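Local coordinates for protein shikimate dehydrogenase (NADP(+)) (Thermotoga maritima, PDB 3U62) that probably catalyses the reversible NADPH-linked reduction of 3-dehydroshikimate to shikimate, a step in the biosynthesis of chorismate and the aromatic amino acids, at residues 16-21 with 246-251; 37-42 with 59-64; 84-89 with 234-239; 165-170 with 191-196. All coordinates share one frame; numbering follows the deposited sequence.

Interaction 1. Residues 16-21 with 246-251; sequences PRLYNE and EVFGEV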
loop_
_atom_site.group_PDB
_atom_site.type_symbol
_atom_site.label_atom_id
_atom_site.label_comp_id
_atom_site.label_asym_id
_atom_site.label_seq_id
_atom_site.Cartn_x
_atom_site.Cartn_y
_atom_site.Cartn_z
ATOM N N PRO A 16 -11.337 3.333 9.970
ATOM C CA PRO A 16 -11.987 3.673 11.243
ATOM C C PRO A 16 -12.949 2.604 11.776
ATOM O O PRO A 16 -12.858 2.249 12.951
ATOM C CB PRO A 16 -12.733 4.969 10.920
ATOM C CG PRO A 16 -11.933 5.586 9.838
ATOM C CD PRO A 16 -11.460 4.435 8.996
ATOM N N ARG A 17 -13.842 2.095 10.929
ATOM C CA ARG A 17 -14.815 1.083 11.361
ATOM C C ARG A 17 -14.132 -0.180 11.891
ATOM O O ARG A 17 -14.564 -0.746 12.898
ATOM C CB ARG A 17 -15.794 0.727 10.231
ATOM C CG ARG A 17 -15.137 0.041 9.044
ATOM C CD ARG A 17 -16.115 -0.639 8.113
ATOM N NE ARG A 17 -15.389 -1.312 7.031
ATOM C CZ ARG A 17 -15.900 -1.618 5.841
ATOM N NH1 ARG A 17 -17.159 -1.315 5.550
ATOM N NH2 ARG A 17 -15.145 -2.225 4.934
ATOM N N LEU A 18 -13.063 -0.604 11.217
ATOM C CA LEU A 18 -12.355 -1.831 11.576
ATOM C C LEU A 18 -11.548 -1.706 12.864
ATOM O O LEU A 18 -11.658 -2.564 13.742
ATOM C CB LEU A 18 -11.475 -2.317 10.421
ATOM C CG LEU A 18 -12.214 -3.063 9.305
ATOM C CD1 LEU A 18 -11.409 -3.012 8.018
ATOM C CD2 LEU A 18 -12.515 -4.512 9.705
ATOM N N TYR A 19 -10.746 -0.649 12.982
ATOM C CA TYR A 19 -9.967 -0.432 14.199
ATOM C C TYR A 19 -10.868 -0.194 15.412
ATOM O O TYR A 19 -10.594 -0.713 16.494
ATOM C CB TYR A 19 -8.980 0.723 14.035
ATOM C CG TYR A 19 -7.777 0.425 13.162
ATOM C CD1 TYR A 19 -7.816 0.660 11.787
ATOM C CD2 TYR A 19 -6.591 -0.065 13.711
ATOM C CE1 TYR A 19 -6.713 0.402 10.979
ATOM C CE2 TYR A 19 -5.480 -0.328 12.909
ATOM C CZ TYR A 19 -5.550 -0.091 11.545
ATOM O OH TYR A 19 -4.460 -0.345 10.745
ATOM N N ASN A 20 -11.940 0.578 15.230
ATOM C CA ASN A 20 -12.889 0.837 16.314
ATOM C C ASN A 20 -13.639 -0.408 16.778
ATOM O O ASN A 20 -13.871 -0.579 17.979
ATOM C CB ASN A 20 -13.873 1.947 15.939
ATOM C CG ASN A 20 -13.240 3.324 15.978
ATOM O OD1 ASN A 20 -12.494 3.655 16.901
ATOM N ND2 ASN A 20 -13.540 4.141 14.975
ATOM N N GLU A 21 -14.022 -1.269 15.833
ATOM C CA GLU A 21 -14.642 -2.552 16.173
ATOM C C GLU A 21 -13.639 -3.431 16.919
ATOM O O GLU A 21 -13.992 -4.098 17.893
ATOM C CB GLU A 21 -15.156 -3.275 14.921
ATOM C CG GLU A 21 -15.965 -4.548 15.214
ATOM C CD GLU A 21 -16.330 -5.346 13.966
ATOM O OE1 GLU A 21 -15.850 -5.015 12.856
ATOM O OE2 GLU A 21 -17.107 -6.318 14.096
ATOM N N GLU A 246 -10.399 -12.229 14.407
ATOM C CA GLU A 246 -11.858 -12.197 14.419
ATOM C C GLU A 246 -12.409 -10.966 13.693
ATOM O O GLU A 246 -13.306 -11.090 12.855
ATOM C CB GLU A 246 -12.379 -12.245 15.856
ATOM C CG GLU A 246 -13.892 -12.354 15.970
ATOM C CD GLU A 246 -14.360 -12.457 17.405
ATOM O OE1 GLU A 246 -15.154 -11.593 17.835
ATOM O OE2 GLU A 246 -13.932 -13.397 18.111
ATOM N N VAL A 247 -11.869 -9.793 14.012
ATOM C CA VAL A 247 -12.394 -8.532 13.483
ATOM C C VAL A 247 -11.857 -8.217 12.084
ATOM O O VAL A 247 -12.635 -8.004 11.155
ATOM C CB VAL A 247 -12.151 -7.347 14.461
ATOM C CG1 VAL A 247 -12.567 -6.018 13.835
ATOM C CG2 VAL A 247 -12.899 -7.569 15.771
ATOM N N PHE A 248 -10.533 -8.197 11.938
ATOM C CA PHE A 248 -9.912 -7.865 10.656
ATOM C C PHE A 248 -9.991 -8.993 9.626
ATOM O O PHE A 248 -9.822 -8.751 8.431
ATOM C CB PHE A 248 -8.465 -7.404 10.845
ATOM C CG PHE A 248 -8.335 -5.958 11.235
ATOM C CD1 PHE A 248 -8.527 -5.558 12.555
ATOM C CD2 PHE A 248 -8.021 -4.993 10.282
ATOM C CE1 PHE A 248 -8.406 -4.219 12.921
ATOM C CE2 PHE A 248 -7.901 -3.651 10.638
ATOM C CZ PHE A 248 -8.092 -3.264 11.961
ATOM N N GLY A 249 -10.251 -10.216 10.086
ATOM C CA GLY A 249 -10.421 -11.358 9.187
ATOM C C GLY A 249 -11.576 -11.191 8.209
ATOM O O GLY A 249 -11.642 -11.895 7.197
ATOM N N GLU A 250 -12.480 -10.256 8.515
ATOM C CA GLU A 250 -13.633 -9.978 7.656
ATOM C C GLU A 250 -13.241 -9.379 6.299
ATOM O O GLU A 250 -13.992 -9.509 5.327
ATOM C CB GLU A 250 -14.670 -9.098 8.378
ATOM C CG GLU A 250 -14.326 -7.611 8.464
ATOM C CD GLU A 250 -15.355 -6.813 9.248
ATOM O OE1 GLU A 250 -15.421 -6.964 10.498
ATOM O OE2 GLU A 250 -16.095 -6.020 8.619
ATOM N N VAL A 251 -12.075 -8.736 6.230
ATOM C CA VAL A 251 -11.581 -8.180 4.963
ATOM C C VAL A 251 -11.102 -9.271 4.005
ATOM O O VAL A 251 -10.915 -9.020 2.813
ATOM C CB VAL A 251 -10.457 -7.113 5.154
ATOM C CG1 VAL A 251 -10.889 -6.042 6.143
ATOM C CG2 VAL A 251 -9.135 -7.754 5.586
#
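Leu-18 and Phe-248 carry the tight part of this contact, where helix 15-26 meets the last part of helix 241-248 and the 3-10 turn that follows. The leucine CB sits over a face of the phenyl ring in a CH-pi contact, 4.2 Å from its centroid. Its methyls then part: CD1 reaches Val-251 CG1 at 3.6 Å, and CD2 lies 3.7 Å from Glu-250 CD. Phe-248 drives its tip into Tyr-19 as a T-shaped pair with planes at 78°, CZ over the centre of the tyrosine ring. The branched leucine thus reaches a ring, a valine and a glutamate at once, while the phenyl also packs on Ala-229 of helix 222-235.

Toward solvent the packing gives way to charge. Val-247 CG1 runs alongside the extended, oppositely pointing chain of Glu-21, 3.6 Å from its OE1, but beyond it Glu-21 OE1 and Glu-250 OE1 come within 3.1 Å. With two carboxylates so close, one would probably have a raised pKa.

Val-251 carries the contact to Tyr-201, a predicted shikimate-binding residue, beside the probable substrate site. Helix 222-235 closes the buried side, its Asn-232 binding the tyrosine hydroxyl, while Tyr-32 of strand 31-36 stacks on Tyr-19.

Interaction 2. Residues 37-42 with 59-64; sequences IPPESF and TIPHKE. With SO4 (sulfate ion), chain C.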
loop_
_atom_site.group_PDB
_atom_site.type_symbol
_atom_site.label_atom_id
_atom_site.label_comp_id
_atom_site.label_asym_id
_atom_site.label_seq_id
_atom_site.Cartn_x
_atom_site.Cartn_y
_atom_site.Cartn_z
ATOM N N ILE A 37 -7.059 15.943 4.830
ATOM C CA ILE A 37 -6.277 17.174 4.756
ATOM C C ILE A 37 -5.786 17.396 3.327
ATOM O O ILE A 37 -5.077 16.551 2.782
ATOM C CB ILE A 37 -5.056 17.119 5.715
ATOM C CG1 ILE A 37 -5.500 16.726 7.129
ATOM C CG2 ILE A 37 -4.322 18.463 5.725
ATOM C CD1 ILE A 37 -4.383 16.202 8.023
ATOM N N PRO A 38 -6.179 18.526 2.709
ATOM C CA PRO A 38 -5.646 18.839 1.384
ATOM C C PRO A 38 -4.152 19.177 1.447
ATOM O O PRO A 38 -3.692 19.711 2.462
ATOM C CB PRO A 38 -6.467 20.060 0.951
ATOM C CG PRO A 38 -6.947 20.673 2.216
ATOM C CD PRO A 38 -7.153 19.535 3.166
ATOM N N PRO A 39 -3.395 18.859 0.375
ATOM C CA PRO A 39 -1.951 19.110 0.326
ATOM C C PRO A 39 -1.568 20.547 0.686
ATOM O O PRO A 39 -0.558 20.763 1.361
ATOM C CB PRO A 39 -1.598 18.823 -1.137
ATOM C CG PRO A 39 -2.602 17.826 -1.568
ATOM C CD PRO A 39 -3.871 18.178 -0.846
ATOM N N GLU A 40 -2.378 21.510 0.249
ATOM C CA GLU A 40 -2.127 22.930 0.499
ATOM C C GLU A 40 -2.267 23.329 1.974
ATOM O O GLU A 40 -1.744 24.370 2.390
ATOM C CB GLU A 40 -3.010 23.811 -0.396
ATOM C CG GLU A 40 -4.525 23.684 -0.166
ATOM C CD GLU A 40 -5.196 22.618 -1.029
ATOM O OE1 GLU A 40 -4.511 21.682 -1.502
ATOM O OE2 GLU A 40 -6.425 22.714 -1.231
ATOM N N SER A 41 -2.967 22.507 2.753
ATOM C CA SER A 41 -3.190 22.786 4.171
ATOM C C SER A 41 -2.328 21.927 5.095
ATOM O O SER A 41 -2.360 22.105 6.315
ATOM C CB SER A 41 -4.668 22.596 4.523
ATOM O OG SER A 41 -5.491 23.447 3.746
ATOM N N PHE A 42 -1.552 21.013 4.515
ATOM C CA PHE A 42 -0.823 20.008 5.294
ATOM C C PHE A 42 0.144 20.574 6.336
ATOM O O PHE A 42 0.093 20.167 7.497
ATOM C CB PHE A 42 -0.089 19.023 4.379
ATOM C CG PHE A 42 0.490 17.839 5.106
ATOM C CD1 PHE A 42 -0.266 16.687 5.298
ATOM C CD2 PHE A 42 1.793 17.874 5.601
ATOM C CE1 PHE A 42 0.264 15.587 5.970
ATOM C CE2 PHE A 42 2.331 16.781 6.274
ATOM C CZ PHE A 42 1.566 15.635 6.458
ATOM N N THR A 59 -2.014 7.935 4.301
ATOM C CA THR A 59 -2.179 7.396 2.958
ATOM C C THR A 59 -1.927 8.516 1.945
ATOM O O THR A 59 -1.443 9.589 2.320
ATOM C CB THR A 59 -3.562 6.705 2.777
ATOM O OG1 THR A 59 -3.618 6.054 1.501
ATOM C CG2 THR A 59 -4.716 7.701 2.906
ATOM N N ILE A 60 -2.233 8.267 0.673
ATOM C CA ILE A 60 -2.055 9.278 -0.372
ATOM C C ILE A 60 -2.783 10.580 -0.023
ATOM O O ILE A 60 -3.889 10.544 0.527
ATOM C CB ILE A 60 -2.507 8.771 -1.770
ATOM C CG1 ILE A 60 -3.972 8.307 -1.748
ATOM C CG2 ILE A 60 -1.574 7.661 -2.263
ATOM C CD1 ILE A 60 -4.642 8.280 -3.116
ATOM N N PRO A 61 -2.163 11.736 -0.325
ATOM C CA PRO A 61 -0.842 11.914 -0.923
ATOM C C PRO A 61 0.205 12.365 0.097
ATOM O O PRO A 61 1.038 13.225 -0.209
ATOM C CB PRO A 61 -1.093 13.037 -1.930
ATOM C CG PRO A 61 -2.175 13.888 -1.278
ATOM C CD PRO A 61 -2.874 13.025 -0.234
ATOM N N HIS A 62 0.174 11.779 1.294
ATOM C CA HIS A 62 0.935 12.311 2.424
ATOM C C HIS A 62 2.026 11.415 3.006
ATOM O O HIS A 62 2.688 11.810 3.969
ATOM C CB HIS A 62 -0.022 12.716 3.546
ATOM C CG HIS A 62 -0.958 13.820 3.173
ATOM N ND1 HIS A 62 -2.192 13.989 3.765
ATOM C CD2 HIS A 62 -0.835 14.823 2.271
ATOM C CE1 HIS A 62 -2.788 15.046 3.244
ATOM N NE2 HIS A 62 -1.989 15.566 2.327
ATOM N N LYS A 63 2.223 10.226 2.439
ATOM C CA LYS A 63 3.196 9.274 2.990
ATOM C C LYS A 63 4.633 9.799 2.964
ATOM O O LYS A 63 5.356 9.683 3.957
ATOM C CB LYS A 63 3.100 7.909 2.303
ATOM C CG LYS A 63 1.790 7.172 2.571
ATOM C CD LYS A 63 1.826 5.724 2.086
ATOM C CE LYS A 63 1.958 5.615 0.565
ATOM N NZ LYS A 63 0.831 6.261 -0.165
ATOM N N GLU A 64 5.039 10.377 1.835
ATOM C CA GLU A 64 6.346 11.020 1.730
ATOM C C GLU A 64 6.351 12.342 2.499
ATOM O O GLU A 64 7.323 12.663 3.187
ATOM C CB GLU A 64 6.723 11.250 0.260
ATOM C CG GLU A 64 8.198 11.613 0.015
ATOM C CD GLU A 64 8.518 13.078 0.294
ATOM O OE1 GLU A 64 7.659 13.950 0.021
ATOM O OE2 GLU A 64 9.635 13.358 0.777
HETATM S S SO4 C . 2.310 9.342 -1.250
HETATM O O1 SO4 C . 1.689 10.088 -2.339
HETATM O O2 SO4 C . 3.451 10.097 -0.732
HETATM O O3 SO4 C . 2.762 8.047 -1.747
HETATM O O4 SO4 C . 1.332 9.134 -0.186
#
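Pro-39 and Pro-61, whose CA atoms are 7.4 Å apart, mark where the two backbones come nearest; a cis peptide precedes Pro-61, and His-62 N bonds back to Thr-59 O at 2.9 Å, closing a tight turn. The two proline rings cross at about a right angle and touch through CG of Pro-39 and CG of Pro-61, 4.0 Å apart. Proline suits both places: its ring restricts the backbone, and at Pro-61 it permits the cis peptide.

His-62 reaches from its loop between Ile-37, Pro-39 and Phe-42. Phe-42 CD1 stands over the centre of the imidazole, 3.4 Å above its plane, and Pro-61 CD covers the opposite face nearer the rim, gripping the flat ring from both sides. The two aromatic planes meet obliquely, at 47°.

On the far side of the turn Lys-63, the predicted proton acceptor, holds a sulfate ion, probably from the crystallisation liquor. Its NZ, folded back by chi4 of -60°, donates hydrogen bonds to sulfate O4 at 2.9 Å and to O3; the backbone N of Lys-63 bonds the same O4 at 3.0 Å. Glu-64 N adds a nearly straight bond to O2 (169°), and Gly-118 N, in the predicted NADP(+) loop, another from the other domain.

Segment 37-42 leads from strand 31-36 into helix 42-52, segment 59-64 follows strand 55-58, and Ile-6 of strand 2-7 touches both Phe-42 and His-62.

Interaction 3. Residues 84-89 with 234-239; sequences CVFRGK and KIWGIY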
loop_
_atom_site.group_PDB
_atom_site.type_symbol
_atom_site.label_atom_id
_atom_site.label_comp_id
_atom_site.label_asym_id
_atom_site.label_seq_id
_atom_site.Cartn_x
_atom_site.Cartn_y
_atom_site.Cartn_z
ATOM N N CYS A 84 2.756 4.823 8.954
ATOM C CA CYS A 84 2.411 4.562 10.345
ATOM C C CYS A 84 3.285 5.398 11.269
ATOM O O CYS A 84 4.512 5.282 11.255
ATOM C CB CYS A 84 2.558 3.071 10.671
ATOM S SG CYS A 84 2.127 2.624 12.378
ATOM N N VAL A 85 2.639 6.244 12.064
ATOM C CA VAL A 85 3.335 7.102 13.014
ATOM C C VAL A 85 2.935 6.730 14.434
ATOM O O VAL A 85 1.777 6.405 14.696
ATOM C CB VAL A 85 3.043 8.603 12.750
ATOM C CG1 VAL A 85 3.649 9.489 13.837
ATOM C CG2 VAL A 85 3.572 9.017 11.385
ATOM N N PHE A 86 3.910 6.757 15.339
ATOM C CA PHE A 86 3.650 6.589 16.761
ATOM C C PHE A 86 4.570 7.488 17.577
ATOM O O PHE A 86 5.789 7.293 17.598
ATOM C CB PHE A 86 3.802 5.123 17.181
ATOM C CG PHE A 86 3.299 4.824 18.572
ATOM C CD1 PHE A 86 2.043 5.262 18.990
ATOM C CD2 PHE A 86 4.073 4.079 19.458
ATOM C CE1 PHE A 86 1.576 4.980 20.271
ATOM C CE2 PHE A 86 3.613 3.789 20.741
ATOM C CZ PHE A 86 2.361 4.240 21.147
ATOM N N ARG A 87 3.967 8.481 18.228
ATOM C CA ARG A 87 4.662 9.390 19.143
ATOM C C ARG A 87 5.986 9.926 18.597
ATOM O O ARG A 87 7.047 9.758 19.206
ATOM C CB ARG A 87 4.811 8.746 20.526
ATOM C CG ARG A 87 3.464 8.558 21.190
ATOM C CD ARG A 87 3.516 7.790 22.487
ATOM N NE ARG A 87 2.201 7.849 23.119
ATOM C CZ ARG A 87 1.738 6.977 24.008
ATOM N NH1 ARG A 87 2.478 5.945 24.399
ATOM N NH2 ARG A 87 0.523 7.140 24.508
ATOM N N GLY A 88 5.903 10.561 17.430
ATOM C CA GLY A 88 7.044 11.236 16.823
ATOM C C GLY A 88 7.909 10.377 15.918
ATOM O O GLY A 88 8.802 10.892 15.243
ATOM N N LYS A 89 7.652 9.070 15.907
ATOM C CA LYS A 89 8.428 8.135 15.093
ATOM C C LYS A 89 7.619 7.674 13.888
ATOM O O LYS A 89 6.423 7.402 14.000
ATOM C CB LYS A 89 8.868 6.920 15.921
ATOM C CG LYS A 89 9.511 7.243 17.269
ATOM C CD LYS A 89 10.859 7.940 17.120
ATOM C CE LYS A 89 11.388 8.372 18.477
ATOM N NZ LYS A 89 12.504 9.351 18.344
ATOM N N LYS A 234 0.998 -3.793 16.282
ATOM C CA LYS A 234 2.195 -4.251 16.987
ATOM C C LYS A 234 3.092 -3.070 17.366
ATOM O O LYS A 234 3.598 -3.005 18.490
ATOM C CB LYS A 234 2.974 -5.269 16.150
ATOM C CG LYS A 234 2.313 -6.636 16.047
ATOM C CD LYS A 234 3.160 -7.590 15.222
ATOM C CE LYS A 234 2.487 -8.944 15.070
ATOM N NZ LYS A 234 3.353 -9.915 14.345
ATOM N N ILE A 235 3.277 -2.147 16.421
ATOM C CA ILE A 235 4.045 -0.923 16.660
ATOM C C ILE A 235 3.405 -0.080 17.768
ATOM O O ILE A 235 4.102 0.447 18.638
ATOM C CB ILE A 235 4.221 -0.098 15.355
ATOM C CG1 ILE A 235 5.204 -0.809 14.419
ATOM C CG2 ILE A 235 4.705 1.323 15.657
ATOM C CD1 ILE A 235 5.242 -0.261 13.006
ATOM N N TRP A 236 2.077 0.013 17.741
ATOM C CA TRP A 236 1.328 0.786 18.730
ATOM C C TRP A 236 1.212 0.084 20.091
ATOM O O TRP A 236 0.712 0.669 21.057
ATOM C CB TRP A 236 -0.055 1.158 18.179
ATOM C CG TRP A 236 -0.009 2.093 16.992
ATOM C CD1 TRP A 236 0.968 3.005 16.705
ATOM C CD2 TRP A 236 -0.991 2.224 15.952
ATOM N NE1 TRP A 236 0.664 3.687 15.551
ATOM C CE2 TRP A 236 -0.535 3.232 15.071
ATOM C CE3 TRP A 236 -2.216 1.592 15.683
ATOM C CZ2 TRP A 236 -1.254 3.618 13.933
ATOM C CZ3 TRP A 236 -2.931 1.977 14.550
ATOM C CH2 TRP A 236 -2.445 2.982 13.690
ATOM N N GLY A 237 1.680 -1.164 20.158
ATOM C CA GLY A 237 1.700 -1.945 21.397
ATOM C C GLY A 237 0.328 -2.401 21.859
ATOM O O GLY A 237 0.102 -2.602 23.054
ATOM N N ILE A 238 -0.582 -2.572 20.903
ATOM C CA ILE A 238 -1.981 -2.889 21.200
ATOM C C ILE A 238 -2.511 -4.038 20.337
ATOM O O ILE A 238 -3.690 -4.066 19.968
ATOM C CB ILE A 238 -2.889 -1.633 21.066
ATOM C CG1 ILE A 238 -2.706 -0.969 19.690
ATOM C CG2 ILE A 238 -2.607 -0.657 22.206
ATOM C CD1 ILE A 238 -3.617 0.216 19.425
ATOM N N TYR A 239 -1.633 -4.991 20.034
ATOM C CA TYR A 239 -1.987 -6.128 19.194
ATOM C C TYR A 239 -2.468 -7.326 20.011
ATOM O O TYR A 239 -1.753 -7.843 20.873
ATOM C CB TYR A 239 -0.814 -6.519 18.289
ATOM C CG TYR A 239 -1.084 -7.723 17.413
ATOM C CD1 TYR A 239 -2.045 -7.675 16.402
ATOM C CD2 TYR A 239 -0.373 -8.909 17.591
ATOM C CE1 TYR A 239 -2.294 -8.781 15.595
ATOM C CE2 TYR A 239 -0.613 -10.020 16.788
ATOM C CZ TYR A 239 -1.574 -9.948 15.793
ATOM O OH TYR A 239 -1.817 -11.043 14.996
#
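The indole NE1 of Trp-236 donates to Val-85 O at 3.1 Å, with an N-H...O angle of 155°. The donor stands well above the carbonyl plane, 46° out of it, while the acceptor is only slightly tilted from the plane of the indole. Tryptophan suits the place because its large ring packs broadly while its N-H meets a buried strand carbonyl.

Two neighbours of Val-85 clasp the same ring. Cys-84 SG lies obliquely against the indole in a sulfur-aromatic contact, 3.7 Å from NE1, and also meets the methyl end of Ile-235 at CD1. Phe-86 holds CG anti to the backbone N (chi1 -169°), which puts CG against the indole; its CD1 lies 3.4 Å from Trp-236 CD1. Trp-236 CA also stands over the centre of the phenyl ring, 4.2 Å from CA to its centroid, a CH-pi contact. Arg-87 CD lies over the opposite face, nearer the rim.

A leucine in place of Trp-236 would probably leave Val-85 O without its indole partner and open a gap beside Cys-84 SG.

Glycines let both backbones turn: Gly-88 in the type I' turn between strands 84-86 and 89-91, and Gly-237, with positive phi, in the Schellman motif that ends helix 222-235.

The contact sets that helix end against the mixed sheet, where Trp-236 also stacks on Phe-3 of strand 2-7, touches Asn-57 of strand 55-58 and meets helix 15-26 through Tyr-19.

Interaction 4. Residues 165-170 with 191-196; sequences KKAKSL and KNLSLV
Ser-169 pairs with Leu-195, and Leu-170 with Val-196, where two parallel strands begin in a beta-alpha-beta unit of the Rossmann-type NADP domain. Lys-168 O accepts the backbone N of Ser-194 at 2.7 Å and a weak, longer bond from Leu-195 N. Two residues on, Leu-170 N donates to Leu-195 O at 2.9 Å with an angle of 158°, and Ser-169 CA adds a CA-H...O contact to the same oxygen.

Leu-170 and Val-196 suit the face covered by Leu-206 of helix 205-213, while the small Ser-169, beside Leu-195 on the other, can keep a buried hydroxyl because Lys-108 O and a water bond it. That water, 2.7 Å from both Ser-169 OG and Ser-194 OG, donates to the former. Leu-193 tucks in before the strand starts: CD1 is 3.8 Å from Leu-170 CB, and CD2 sits against the Ala-167 and Lys-168 backbone, 3.5 Å from Ala-167 O. An alanine at Leu-193 would probably open a gap beside Leu-170 and leave that stretch of backbone less well covered.

At the outer end, the like charges Lys-165 NZ and Lys-191 NZ stand 4.9 Å apart; Asp-188 forms a salt bridge with the first, pairs weakly with the second and probably eases their repulsion.

Within the parallel sheet, strand 111-114 flanks strand 169-172, its Val-112 and Val-114 touching Leu-170.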
loop_
_atom_site.group_PDB
_atom_site.type_symbol
_atom_site.label_atom_id
_atom_site.label_comp_id
_atom_site.label_asym_id
_atom_site.label_seq_id
_atom_site.Cartn_x
_atom_site.Cartn_y
_atom_site.Cartn_z
ATOM N N LYS A 165 3.952 -7.926 -21.557
ATOM C CA LYS A 165 4.083 -9.090 -22.436
ATOM C C LYS A 165 5.360 -9.895 -22.148
ATOM O O LYS A 165 5.373 -11.119 -22.293
ATOM C CB LYS A 165 4.039 -8.646 -23.905
ATOM C CG LYS A 165 4.152 -9.765 -24.942
ATOM C CD LYS A 165 2.932 -10.678 -24.945
ATOM C CE LYS A 165 3.104 -11.813 -25.940
ATOM N NZ LYS A 165 1.948 -12.752 -25.923
ATOM N N LYS A 166 6.418 -9.200 -21.727
ATOM C CA LYS A 166 7.718 -9.821 -21.447
ATOM C C LYS A 166 7.916 -10.178 -19.968
ATOM O O LYS A 166 8.992 -10.638 -19.571
ATOM C CB LYS A 166 8.853 -8.905 -21.923
ATOM C CG LYS A 166 8.920 -8.712 -23.434
ATOM C CD LYS A 166 10.138 -7.888 -23.854
ATOM C CE LYS A 166 10.218 -7.849 -25.399
ATOM N NZ LYS A 166 11.425 -7.116 -25.874
ATOM N N ALA A 167 6.872 -9.977 -19.166
ATOM C CA ALA A 167 6.952 -10.167 -17.718
ATOM C C ALA A 167 6.149 -11.370 -17.231
ATOM O O ALA A 167 5.360 -11.949 -17.983
ATOM C CB ALA A 167 6.503 -8.904 -17.001
ATOM N N LYS A 168 6.355 -11.734 -15.967
ATOM C CA LYS A 168 5.635 -12.847 -15.350
ATOM C C LYS A 168 4.755 -12.417 -14.175
ATOM O O LYS A 168 3.820 -13.131 -13.808
ATOM C CB LYS A 168 6.607 -13.950 -14.916
ATOM C CG LYS A 168 7.254 -14.691 -16.076
ATOM C CD LYS A 168 7.882 -15.996 -15.623
ATOM C CE LYS A 168 8.548 -16.714 -16.785
ATOM N NZ LYS A 168 9.011 -18.079 -16.401
ATOM N N SER A 169 5.052 -11.258 -13.592
ATOM C CA SER A 169 4.235 -10.703 -12.511
ATOM C C SER A 169 3.928 -9.229 -12.744
ATOM O O SER A 169 4.769 -8.484 -13.253
ATOM C CB SER A 169 4.923 -10.882 -11.156
ATOM O OG SER A 169 5.142 -12.255 -10.870
ATOM N N LEU A 170 2.720 -8.820 -12.363
ATOM C CA LEU A 170 2.282 -7.433 -12.492
ATOM C C LEU A 170 1.686 -6.917 -11.183
ATOM O O LEU A 170 0.805 -7.551 -10.598
ATOM C CB LEU A 170 1.261 -7.293 -13.628
ATOM C CG LEU A 170 0.577 -5.937 -13.847
ATOM C CD1 LEU A 170 1.566 -4.888 -14.331
ATOM C CD2 LEU A 170 -0.575 -6.070 -14.824
ATOM N N LYS A 191 -2.391 -12.489 -20.236
ATOM C CA LYS A 191 -2.812 -13.899 -20.177
ATOM C C LYS A 191 -1.793 -14.871 -19.584
ATOM O O LYS A 191 -2.171 -15.813 -18.885
ATOM C CB LYS A 191 -3.279 -14.395 -21.554
ATOM C CG LYS A 191 -2.171 -14.533 -22.594
ATOM C CD LYS A 191 -2.704 -15.007 -23.932
ATOM C CE LYS A 191 -1.568 -15.203 -24.926
ATOM N NZ LYS A 191 -2.066 -15.575 -26.282
ATOM N N ASN A 192 -0.512 -14.641 -19.861
ATOM C CA ASN A 192 0.537 -15.561 -19.437
ATOM C C ASN A 192 1.293 -15.124 -18.188
ATOM O O ASN A 192 2.301 -15.739 -17.825
ATOM C CB ASN A 192 1.513 -15.822 -20.586
ATOM C CG ASN A 192 0.915 -16.705 -21.666
ATOM O OD1 ASN A 192 0.006 -17.499 -21.415
ATOM N ND2 ASN A 192 1.434 -16.577 -22.881
ATOM N N LEU A 193 0.812 -14.071 -17.532
ATOM C CA LEU A 193 1.334 -13.702 -16.222
ATOM C C LEU A 193 0.987 -14.797 -15.218
ATOM O O LEU A 193 -0.052 -15.455 -15.340
ATOM C CB LEU A 193 0.752 -12.368 -15.749
ATOM C CG LEU A 193 1.094 -11.086 -16.519
ATOM C CD1 LEU A 193 0.192 -9.953 -16.067
ATOM C CD2 LEU A 193 2.560 -10.696 -16.362
ATOM N N SER A 194 1.857 -14.990 -14.233
ATOM C CA SER A 194 1.583 -15.926 -13.146
ATOM C C SER A 194 1.015 -15.215 -11.917
ATOM O O SER A 194 0.407 -15.852 -11.054
ATOM C CB SER A 194 2.839 -16.720 -12.777
ATOM O OG SER A 194 3.893 -15.853 -12.362
ATOM N N LEU A 195 1.216 -13.901 -11.846
ATOM C CA LEU A 195 0.696 -13.093 -10.746
ATOM C C LEU A 195 0.179 -11.740 -11.219
ATOM O O LEU A 195 0.881 -11.000 -11.910
ATOM C CB LEU A 195 1.766 -12.896 -9.661
ATOM C CG LEU A 195 1.481 -11.922 -8.505
ATOM C CD1 LEU A 195 0.380 -12.432 -7.583
ATOM C CD2 LEU A 195 2.750 -11.644 -7.715
ATOM N N VAL A 196 -1.063 -11.438 -10.848
ATOM C CA VAL A 196 -1.613 -10.092 -10.977
ATOM C C VAL A 196 -1.965 -9.610 -9.572
ATOM O O VAL A 196 -2.789 -10.216 -8.879
ATOM C CB VAL A 196 -2.848 -10.044 -11.913
ATOM C CG1 VAL A 196 -3.553 -8.691 -11.823
ATOM C CG2 VAL A 196 -2.439 -10.335 -13.354
HETATM O O HOH W 1 4.658 -14.731 -9.985
#

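Overall arrangement
Interactions 1, 2 and 3 gather around the mixed sheet of the substrate-binding domain, whereas interaction 4 lies in the parallel sheet of the NADP domain, its centre about 32 to 36 Å from theirs. Interactions 1 and 3, with centres about 18 Å apart, touch through Tyr-19 and Trp-236 and use successive helices, 222-235 and 241-248. The late chain thus returns to the first domain after building the second. Interaction 2 closes early, before interaction 3 opens; interaction 4 is nested inside the loop closed by 3, and all lie within that closed by 1. The sulfate of interaction 2, reached by Gly-118, marks where the two domains face each other.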